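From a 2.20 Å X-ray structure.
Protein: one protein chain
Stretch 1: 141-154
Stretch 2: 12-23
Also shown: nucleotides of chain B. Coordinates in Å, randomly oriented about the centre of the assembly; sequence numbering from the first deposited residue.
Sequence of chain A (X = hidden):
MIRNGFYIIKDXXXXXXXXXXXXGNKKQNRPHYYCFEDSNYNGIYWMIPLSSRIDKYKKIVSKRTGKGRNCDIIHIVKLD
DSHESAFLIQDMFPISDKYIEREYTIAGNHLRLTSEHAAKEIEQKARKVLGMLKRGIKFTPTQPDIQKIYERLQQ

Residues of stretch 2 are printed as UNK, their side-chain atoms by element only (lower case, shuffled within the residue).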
# COMPACT_ATOMS: atom_id res chain seq x y z
N PRO A 141 -25.52 -8.16 -23.93
CA PRO A 141 -26.93 -8.39 -24.02
C PRO A 141 -27.33 -9.74 -23.46
O PRO A 141 -28.51 -10.10 -23.52
CB PRO A 141 -27.22 -8.29 -25.55
CG PRO A 141 -25.90 -8.48 -26.25
CD PRO A 141 -24.82 -8.17 -25.23
N THR A 142 -26.36 -10.52 -22.99
CA THR A 142 -26.59 -11.88 -22.56
C THR A 142 -26.01 -12.00 -21.19
O THR A 142 -25.07 -12.73 -20.92
CB THR A 142 -25.89 -12.88 -23.50
OG1 THR A 142 -24.57 -12.40 -23.80
CG2 THR A 142 -26.71 -12.97 -24.79
N GLN A 143 -26.65 -11.33 -20.30
CA GLN A 143 -26.17 -11.24 -18.97
C GLN A 143 -26.96 -12.15 -18.01
O GLN A 143 -28.18 -12.14 -18.03
CB GLN A 143 -26.34 -9.81 -18.59
CG GLN A 143 -25.67 -9.48 -17.34
CD GLN A 143 -24.86 -8.24 -17.53
OE1 GLN A 143 -25.30 -7.17 -17.13
NE2 GLN A 143 -23.69 -8.36 -18.16
N PRO A 144 -26.28 -12.93 -17.18
CA PRO A 144 -27.01 -13.80 -16.24
C PRO A 144 -27.89 -13.02 -15.32
O PRO A 144 -27.52 -11.92 -14.90
CB PRO A 144 -25.92 -14.46 -15.40
CG PRO A 144 -24.65 -13.98 -15.90
CD PRO A 144 -24.84 -13.13 -17.12
N ASP A 145 -29.01 -13.63 -14.92
CA ASP A 145 -29.97 -13.02 -13.99
C ASP A 145 -29.61 -13.37 -12.58
O ASP A 145 -30.17 -14.29 -11.96
CB ASP A 145 -31.38 -13.48 -14.34
CG ASP A 145 -32.46 -12.72 -13.58
OD1 ASP A 145 -32.18 -11.98 -12.61
OD2 ASP A 145 -33.61 -12.92 -13.95
N ILE A 146 -28.61 -12.66 -12.09
CA ILE A 146 -28.09 -12.95 -10.75
C ILE A 146 -29.07 -12.56 -9.62
O ILE A 146 -29.05 -13.20 -8.55
CB ILE A 146 -26.72 -12.30 -10.51
CG1 ILE A 146 -26.76 -10.78 -10.74
CG2 ILE A 146 -25.69 -12.93 -11.43
CD1 ILE A 146 -25.52 -10.07 -10.22
N GLN A 147 -29.94 -11.59 -9.88
CA GLN A 147 -31.01 -11.28 -8.91
C GLN A 147 -31.91 -12.52 -8.66
O GLN A 147 -32.18 -12.91 -7.53
CB GLN A 147 -31.83 -10.08 -9.39
CG GLN A 147 -32.82 -9.51 -8.37
CD GLN A 147 -32.16 -9.12 -7.03
OE1 GLN A 147 -30.96 -8.78 -6.97
NE2 GLN A 147 -32.96 -9.13 -5.96
N LYS A 148 -32.33 -13.16 -9.73
CA LYS A 148 -33.16 -14.33 -9.60
C LYS A 148 -32.43 -15.43 -8.81
O LYS A 148 -33.01 -16.02 -7.88
CB LYS A 148 -33.55 -14.85 -10.99
CG LYS A 148 -34.56 -15.97 -10.97
CD LYS A 148 -34.99 -16.31 -12.39
CE LYS A 148 -35.20 -17.81 -12.50
NZ LYS A 148 -36.05 -18.21 -13.65
N ILE A 149 -31.16 -15.67 -9.13
CA ILE A 149 -30.36 -16.68 -8.40
C ILE A 149 -30.21 -16.31 -6.94
O ILE A 149 -30.40 -17.14 -6.05
CB ILE A 149 -28.95 -16.86 -9.02
CG1 ILE A 149 -29.05 -17.36 -10.46
CG2 ILE A 149 -28.17 -17.88 -8.20
CD1 ILE A 149 -27.77 -17.21 -11.25
N TYR A 150 -29.90 -15.05 -6.69
CA TYR A 150 -29.73 -14.56 -5.33
C TYR A 150 -31.00 -14.80 -4.48
O TYR A 150 -30.91 -15.30 -3.37
CB TYR A 150 -29.42 -13.07 -5.39
CG TYR A 150 -29.02 -12.39 -4.11
CD1 TYR A 150 -27.89 -12.79 -3.41
CD2 TYR A 150 -29.69 -11.26 -3.65
CE1 TYR A 150 -27.48 -12.13 -2.27
CE2 TYR A 150 -29.29 -10.57 -2.51
CZ TYR A 150 -28.19 -11.02 -1.83
OH TYR A 150 -27.77 -10.36 -0.70
N GLU A 151 -32.16 -14.48 -5.04
CA GLU A 151 -33.45 -14.71 -4.31
C GLU A 151 -33.70 -16.19 -4.09
O GLU A 151 -34.08 -16.59 -3.01
CB GLU A 151 -34.62 -14.06 -5.07
CG GLU A 151 -34.46 -12.54 -5.08
CD GLU A 151 -35.51 -11.81 -5.89
OE1 GLU A 151 -36.26 -12.47 -6.65
OE2 GLU A 151 -35.57 -10.57 -5.78
N ARG A 152 -33.43 -17.02 -5.10
CA ARG A 152 -33.60 -18.46 -4.91
C ARG A 152 -32.75 -18.97 -3.78
O ARG A 152 -33.20 -19.80 -2.98
CB ARG A 152 -33.30 -19.22 -6.19
CG ARG A 152 -33.77 -20.67 -6.21
CD ARG A 152 -34.39 -21.05 -7.56
NE ARG A 152 -34.35 -22.45 -8.03
CZ ARG A 152 -34.18 -23.55 -7.30
NH1 ARG A 152 -34.03 -23.51 -5.98
NH2 ARG A 152 -34.17 -24.70 -7.92
N LEU A 153 -31.52 -18.44 -3.66
CA LEU A 153 -30.61 -18.90 -2.60
C LEU A 153 -31.13 -18.52 -1.22
O LEU A 153 -30.98 -19.29 -0.29
CB LEU A 153 -29.18 -18.37 -2.79
CG LEU A 153 -28.46 -18.86 -4.07
CD1 LEU A 153 -27.18 -18.08 -4.27
CD2 LEU A 153 -28.18 -20.37 -3.99
N GLN A 154 -31.74 -17.36 -1.08
CA GLN A 154 -32.39 -16.99 0.20
C GLN A 154 -33.42 -18.13 0.51
O GLN A 154 -34.49 -18.11 -0.10
CB GLN A 154 -33.04 -15.60 0.03
CG GLN A 154 -31.98 -14.49 -0.16
CD GLN A 154 -32.36 -13.13 -0.75
OE1 GLN A 154 -31.65 -12.75 -1.65
NE2 GLN A 154 -33.34 -12.37 -0.24
N UNK A 12 -25.44 -29.63 -10.55
CA UNK A 12 -26.76 -29.41 -9.96
C UNK A 12 -27.08 -27.92 -9.85
O UNK A 12 -28.24 -27.52 -9.98
c UNK A 12 -28.04 -30.43 -6.50
c UNK A 12 -26.78 -30.05 -8.58
n UNK A 12 -28.81 -29.45 -3.80
c UNK A 12 -29.72 -29.77 -4.73
c UNK A 12 -28.13 -30.34 -8.02
n UNK A 12 -31.02 -29.63 -4.43
n UNK A 12 -29.40 -30.27 -5.93
N UNK A 13 -26.08 -27.11 -9.52
CA UNK A 13 -26.29 -25.66 -9.42
C UNK A 13 -26.82 -25.13 -10.75
O UNK A 13 -27.82 -24.41 -10.78
c UNK A 13 -25.75 -22.76 -8.03
c UNK A 13 -25.01 -24.92 -9.05
c UNK A 13 -25.39 -20.64 -9.12
c UNK A 13 -24.80 -21.30 -10.17
c UNK A 13 -25.85 -21.37 -8.04
c UNK A 13 -25.15 -23.41 -9.07
c UNK A 13 -24.68 -22.67 -10.15
N UNK A 14 -26.19 -25.52 -11.83
CA UNK A 14 -26.55 -24.99 -13.12
C UNK A 14 -27.90 -25.51 -13.63
O UNK A 14 -28.66 -24.75 -14.25
c UNK A 14 -25.40 -25.25 -14.09
c UNK A 14 -21.87 -23.11 -12.86
c UNK A 14 -23.95 -23.18 -14.09
c UNK A 14 -23.22 -25.06 -12.83
c UNK A 14 -22.81 -22.50 -13.69
c UNK A 14 -24.14 -24.49 -13.69
c UNK A 14 -22.08 -24.38 -12.42
N UNK A 15 -28.19 -26.79 -13.36
CA UNK A 15 -29.51 -27.34 -13.74
C UNK A 15 -30.61 -26.76 -12.84
O UNK A 15 -31.62 -26.33 -13.35
o UNK A 15 -29.18 -29.40 -12.47
c UNK A 15 -29.50 -28.89 -13.75
N UNK A 16 -30.36 -26.57 -11.54
CA UNK A 16 -31.36 -25.84 -10.69
C UNK A 16 -31.62 -24.43 -11.16
O UNK A 16 -32.78 -24.04 -11.28
o UNK A 16 -30.65 -27.09 -7.29
c UNK A 16 -30.91 -25.75 -9.23
o UNK A 16 -31.61 -28.03 -9.04
c UNK A 16 -31.07 -27.06 -8.47
N UNK A 17 -30.59 -23.63 -11.47
CA UNK A 17 -30.84 -22.22 -11.84
C UNK A 17 -31.29 -22.07 -13.26
O UNK A 17 -31.89 -21.05 -13.63
c UNK A 17 -29.05 -21.36 -10.23
se UNK A 17 -30.36 -21.06 -9.04
c UNK A 17 -29.58 -21.69 -7.52
c UNK A 17 -29.60 -21.33 -11.65
N UNK A 18 -30.87 -23.00 -14.12
CA UNK A 18 -31.35 -22.97 -15.50
C UNK A 18 -31.19 -21.59 -16.16
O UNK A 18 -32.12 -21.07 -16.78
c UNK A 18 -32.82 -23.41 -15.50
o UNK A 18 -33.26 -23.67 -16.80
N UNK A 19 -29.99 -20.99 -16.05
CA UNK A 19 -29.75 -19.66 -16.65
C UNK A 19 -28.90 -19.82 -17.87
O UNK A 19 -27.73 -20.19 -17.77
o UNK A 19 -29.14 -16.44 -15.26
c UNK A 19 -28.96 -17.32 -16.11
o UNK A 19 -28.68 -17.04 -17.30
c UNK A 19 -29.08 -18.77 -15.65
N UNK A 20 -29.44 -19.51 -19.04
CA UNK A 20 -28.67 -19.75 -20.25
C UNK A 20 -27.48 -18.82 -20.43
O UNK A 20 -26.71 -19.00 -21.38
c UNK A 20 -29.69 -19.49 -21.38
c UNK A 20 -30.66 -18.52 -20.76
c UNK A 20 -30.75 -18.89 -19.32
N UNK A 21 -27.33 -17.81 -19.57
CA UNK A 21 -26.22 -16.87 -19.77
C UNK A 21 -25.04 -17.04 -18.80
O UNK A 21 -23.98 -16.44 -19.02
c UNK A 21 -29.70 -14.68 -22.83
o UNK A 21 -30.64 -14.48 -23.80
c UNK A 21 -29.85 -14.11 -21.57
c UNK A 21 -26.72 -15.43 -19.81
c UNK A 21 -27.78 -15.19 -20.86
c UNK A 21 -28.88 -14.36 -20.59
c UNK A 21 -27.68 -15.73 -22.14
c UNK A 21 -28.64 -15.49 -23.12
N UNK A 22 -25.18 -17.89 -17.78
CA UNK A 22 -24.03 -18.25 -16.96
C UNK A 22 -23.03 -18.92 -17.84
O UNK A 22 -23.40 -19.62 -18.80
c UNK A 22 -24.44 -19.20 -15.83
c UNK A 22 -24.48 -17.61 -13.89
c UNK A 22 -25.83 -19.74 -13.85
c UNK A 22 -25.29 -18.60 -14.70
N UNK A 23 -21.75 -18.74 -17.54
CA UNK A 23 -20.72 -19.48 -18.30
C UNK A 23 -20.88 -20.98 -18.01
O UNK A 23 -20.92 -21.41 -16.86
n UNK A 23 -17.99 -17.47 -22.11
c UNK A 23 -19.08 -17.52 -19.98
c UNK A 23 -17.88 -17.91 -20.72
c UNK A 23 -18.85 -17.75 -18.53
c UNK A 23 -19.33 -19.04 -17.90
P G B 3 -19.02 -14.56 -29.41
OP1 G B 3 -18.75 -14.11 -30.76
OP2 G B 3 -17.89 -14.68 -28.44
O5' G B 3 -20.07 -13.66 -28.64
C5' G B 3 -21.38 -13.41 -29.17
C4' G B 3 -22.27 -12.86 -28.08
O4' G B 3 -22.37 -13.85 -27.01
C3' G B 3 -21.78 -11.61 -27.38
O3' G B 3 -22.20 -10.42 -28.05
C2' G B 3 -22.46 -11.71 -26.03
O2' G B 3 -23.79 -11.25 -26.03
C1' G B 3 -22.38 -13.21 -25.76
N9 G B 3 -21.17 -13.59 -25.03
C8 G B 3 -19.96 -13.95 -25.57
N7 G B 3 -19.05 -14.17 -24.67
C5 G B 3 -19.70 -13.97 -23.46
C6 G B 3 -19.22 -14.08 -22.14
O6 G B 3 -18.11 -14.43 -21.75
N1 G B 3 -20.22 -13.79 -21.21
C2 G B 3 -21.49 -13.40 -21.52
N2 G B 3 -22.30 -13.13 -20.48
N3 G B 3 -21.95 -13.29 -22.75
C4 G B 3 -21.01 -13.61 -23.67
P A B 2 -16.43 -18.56 -26.27
OP1 A B 2 -15.33 -18.36 -27.21
OP2 A B 2 -16.38 -17.92 -24.93
O5' A B 2 -17.82 -18.13 -26.91
C5' A B 2 -18.19 -18.57 -28.23
C4' A B 2 -19.64 -18.24 -28.47
O4' A B 2 -20.46 -18.88 -27.45
C3' A B 2 -20.01 -16.75 -28.35
O3' A B 2 -19.79 -15.98 -29.51
C2' A B 2 -21.51 -16.83 -28.07
O2' A B 2 -22.23 -17.16 -29.22
C1' A B 2 -21.57 -18.03 -27.13
N9 A B 2 -21.46 -17.65 -25.74
C8 A B 2 -20.38 -17.75 -24.90
N7 A B 2 -20.62 -17.36 -23.67
C5 A B 2 -21.97 -17.04 -23.69
C6 A B 2 -22.84 -16.58 -22.70
N6 A B 2 -22.47 -16.36 -21.43
N1 A B 2 -24.13 -16.36 -23.04
C2 A B 2 -24.50 -16.58 -24.31
N3 A B 2 -23.77 -17.01 -25.34
C4 A B 2 -22.50 -17.24 -24.95
O5' A B 1 -16.67 -21.02 -22.32
C5' A B 1 -16.11 -21.86 -23.39
C4' A B 1 -17.04 -21.98 -24.57
O4' A B 1 -18.26 -22.67 -24.20
C3' A B 1 -17.54 -20.67 -25.18
O3' A B 1 -16.57 -20.15 -26.07
C2' A B 1 -18.80 -21.12 -25.89
O2' A B 1 -18.52 -21.79 -27.09
C1' A B 1 -19.37 -22.11 -24.88
N9 A B 1 -20.25 -21.52 -23.89
C8 A B 1 -20.00 -21.32 -22.55
N7 A B 1 -21.00 -20.78 -21.90
C5 A B 1 -21.99 -20.64 -22.86
C6 A B 1 -23.29 -20.10 -22.81
N6 A B 1 -23.85 -19.62 -21.70
N1 A B 1 -24.01 -20.09 -23.95
C2 A B 1 -23.44 -20.58 -25.07
N3 A B 1 -22.22 -21.08 -25.25
C4 A B 1 -21.54 -21.08 -24.09
O HOH W 1 -31.24 -16.80 -13.37

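Position 12 carries three carbons, a nitrogen, and a carbon bearing two more nitrogens: a guanidinium, so Arg12. It is exposed and touches nothing on stretch 1.

Position 13 has one carbon leading to a six-carbon ring without oxygen, which makes it Phe13. The tip of its ring, CZ, meets Ile149 CG2 at 4.0 Å, so this buried ring helps wall in the isoleucine.

Position 14 shows the same seven carbons, again a bare ring: Phe14. It lies out of reach of stretch 1.

Position 15 holds one carbon and one oxygen. With a single unforked carbon, it is Ser15, exposed and without a partner across the contact.

Position 16 has two carbons, the second carrying two oxygens, hence Asp16. Its CB lies 3.7 Å from Arg152 NH2, and its OD2 is 4.3 Å from the same NH2. That oxygen lies well out of the guanidinium plane, so opposite charges sit near each other without an N-H aimed between them. Arg12 NE approaches OD2 within stretch 2 at 3.7 Å, a long salt bridge of the same undirected kind.

Position 17 reads as an unbranched chain of two carbons, selenium and a carbon: selenomethionine, Met17. Its SE is 4.0 Å from Ile149 CG2, while its CE reaches Leu153 CD2 at 4.0 Å. The flexible chain thus spans two successive positions on one side of the helix of stretch 1, a turn apart.

Position 18 is one carbon plus one oxygen, Ser18. Its positive phi marks the exit from the helix.

Position 19 again has two carbons and a terminal pair of oxygens, so Asp19. Asp145 N donates to its OD2 at 2.8 Å, and a water also donates to OD2 at 2.8 Å and to Asp145 O at 3.1 Å. The other oxygen, OD1, accepts from the backbone N of position 21 at 2.8 Å, so one carboxylate steadies its own turn while gripping the other stretch.

Position 20 has three carbons closing a ring onto the backbone N: Pro20. It makes no contact with stretch 1, but its O accepts from N6 of A1 at 2.9 Å.

Position 21 has one carbon, a six-carbon ring and an oxygen: Tyr21. Thr142 CB lies over one ring face, 3.9 Å from the centroid, and Pro144 CD packs against Tyr21 CB at 4.0 Å.

Position 22 has four carbons forked at the second, hence Leu22. Its CD2 meets Pro144 CB at 3.8 Å, and its CD1 meets Ile149 CD1 at 4.1 Å.

Position 23 has four carbons in a row ending in nitrogen: Lys23. It ignores stretch 1 and turns to RNA, with NZ donating to N7 of A2 and to O6 of G3, each at 3.1 Å.

The contact pairs greasy packing around Ile149 with one directed polar bond, Asp145 to Asp19. Beside it, Thr142 and Tyr21 pack together while their backbone oxygens accept from G3 and A2, so neighbouring nucleotides are read by both stretches.

Stretch 2, residues 12-23: RFFSDMSDPYLK
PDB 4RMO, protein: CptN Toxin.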